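Local coordinates for putative Type I topoisomerase (Deinococcus radiodurans, PDB 3M4A), which probably relaxes supercoiled DNA without ATP by cutting one strand, letting the duplex unwind about the intact strand and resealing it, at residues L278-T281 with P282-R286. Residues are numbered along the deposited sequence; the frame is centred on the assembly and turned at random.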
loop_
_atom_site.group_PDB
_atom_site.type_symbol
_atom_site.label_atom_id
_atom_site.label_comp_id
_atom_site.label_asym_id
_atom_site.label_seq_id
_atom_site.Cartn_x
_atom_site.Cartn_y
_atom_site.Cartn_z
ATOM N N LEU A 278 1.216 -11.096 -8.010
ATOM C CA LEU A 278 1.753 -11.089 -6.639
ATOM C C LEU A 278 2.961 -12.013 -6.448
ATOM O O LEU A 278 3.678 -11.904 -5.441
ATOM C CB LEU A 278 0.670 -11.497 -5.646
ATOM C CG LEU A 278 -0.496 -10.516 -5.482
ATOM C CD1 LEU A 278 -1.548 -11.070 -4.530
ATOM C CD2 LEU A 278 -0.006 -9.160 -4.970
ATOM N N GLY A 279 3.178 -12.912 -7.400
ATOM C CA GLY A 279 4.268 -13.886 -7.300
ATOM C C GLY A 279 4.010 -14.940 -6.236
ATOM O O GLY A 279 4.925 -15.360 -5.514
ATOM N N ASN A 280 2.759 -15.381 -6.147
ATOM C CA ASN A 280 2.303 -16.385 -5.192
ATOM C C ASN A 280 1.561 -17.499 -5.901
ATOM O O ASN A 280 1.179 -17.351 -7.057
ATOM C CB ASN A 280 1.347 -15.753 -4.187
ATOM C CG ASN A 280 2.060 -14.921 -3.154
ATOM O OD1 ASN A 280 1.888 -13.724 -3.105
ATOM N ND2 ASN A 280 2.868 -15.560 -2.327
ATOM N N THR A 281 1.318 -18.587 -5.189
ATOM C CA THR A 281 0.500 -19.662 -5.729
ATOM C C THR A 281 -0.954 -19.181 -5.759
ATOM O O THR A 281 -1.336 -18.319 -4.969
ATOM C CB THR A 281 0.617 -20.944 -4.881
ATOM O OG1 THR A 281 0.039 -20.736 -3.589
ATOM C CG2 THR A 281 2.090 -21.335 -4.722
ATOM N N PRO A 282 -1.756 -19.702 -6.700
ATOM C CA PRO A 282 -3.201 -19.422 -6.656
ATOM C C PRO A 282 -3.859 -19.734 -5.306
ATOM O O PRO A 282 -4.701 -18.968 -4.839
ATOM C CB PRO A 282 -3.760 -20.316 -7.762
ATOM C CG PRO A 282 -2.623 -20.465 -8.715
ATOM C CD PRO A 282 -1.393 -20.513 -7.876
ATOM N N ALA A 283 -3.478 -20.839 -4.675
ATOM C CA ALA A 283 -4.032 -21.188 -3.378
ATOM C C ALA A 283 -3.762 -20.128 -2.299
ATOM O O ALA A 283 -4.658 -19.782 -1.515
ATOM C CB ALA A 283 -3.514 -22.579 -2.923
ATOM N N VAL A 284 -2.532 -19.614 -2.251
ATOM C CA VAL A 284 -2.166 -18.597 -1.271
ATOM C C VAL A 284 -2.868 -17.271 -1.604
ATOM O O VAL A 284 -3.265 -16.530 -0.707
ATOM C CB VAL A 284 -0.642 -18.410 -1.202
ATOM C CG1 VAL A 284 -0.265 -17.173 -0.391
ATOM C CG2 VAL A 284 0.003 -19.656 -0.588
ATOM N N THR A 285 -3.017 -16.994 -2.894
ATOM C CA THR A 285 -3.658 -15.747 -3.344
ATOM C C THR A 285 -5.137 -15.733 -2.944
ATOM O O THR A 285 -5.628 -14.763 -2.352
ATOM C CB THR A 285 -3.479 -15.565 -4.862
ATOM O OG1 THR A 285 -2.074 -15.515 -5.175
ATOM C CG2 THR A 285 -4.171 -14.301 -5.357
ATOM N N ARG A 286 -5.836 -16.831 -3.238
ATOM C CA ARG A 286 -7.253 -16.956 -2.874
ATOM C C ARG A 286 -7.425 -16.980 -1.356
ATOM O O ARG A 286 -8.347 -16.361 -0.819
ATOM C CB ARG A 286 -7.871 -18.211 -3.510
ATOM C CG ARG A 286 -9.420 -18.229 -3.557
ATOM C CD ARG A 286 -9.961 -19.180 -4.632
ATOM N NE ARG A 286 -11.381 -18.946 -4.905
ATOM C CZ ARG A 286 -12.022 -19.310 -6.017
ATOM N NH1 ARG A 286 -11.384 -19.922 -7.013
ATOM N NH2 ARG A 286 -13.318 -19.049 -6.136
#
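T281 and T285 hold the first turn of helix 282-289 together, with T281 as its N-cap. From CB, T285 splits into two branches that do different work. CB itself lies 3.5 Å from T281 O. The hydroxyl branch is turned anti to its own carbonyl carbon (chi1 -60°), which carries OG1 back toward the start of the helix; there it donates to T281 O at 2.9 Å, coming from above the carbonyl plane rather than within it. The same oxygen also takes the backbone N-H of T285, a bond of 3.0 Å tilted only 16° from that plane, so one carbonyl is gripped twice by one residue. On its flank, T285 OG1 rests 3.6 Å from N280 CB. The methyl branch, CG2, goes the other way and meets L278 CD1 at 4.2 Å. Exchanging T285 for an alanine would probably leave T281 O with the backbone bond but without its hydroxyl donor, and open a gap beside L278.

The cap proper is made by the T281 side chain. With chi1 at 67°, OG1 sits between the backbone N and the carbonyl carbon, facing the helix start, and accepts the N-H of V284 at 3.1 Å. V284 CG2 packs against that same oxygen, while its CG1 meets N280 ND2, the two side chains crossing at about a right angle. P282, at the first helical position, lacks an N-H to offer.

G279, with positive phi, ends helix 260-278, and the short link through N280 and T281 turns the chain into helix 282-289. R239 and R137 bind the carbonyls of L278 and G279, respectively. T285 packs on V274 and A275 of helix 260-278, and P282 and R286 both touch V271, so the new helix lies against the one before it, its nearest atom about 22 Å from the bound DNA.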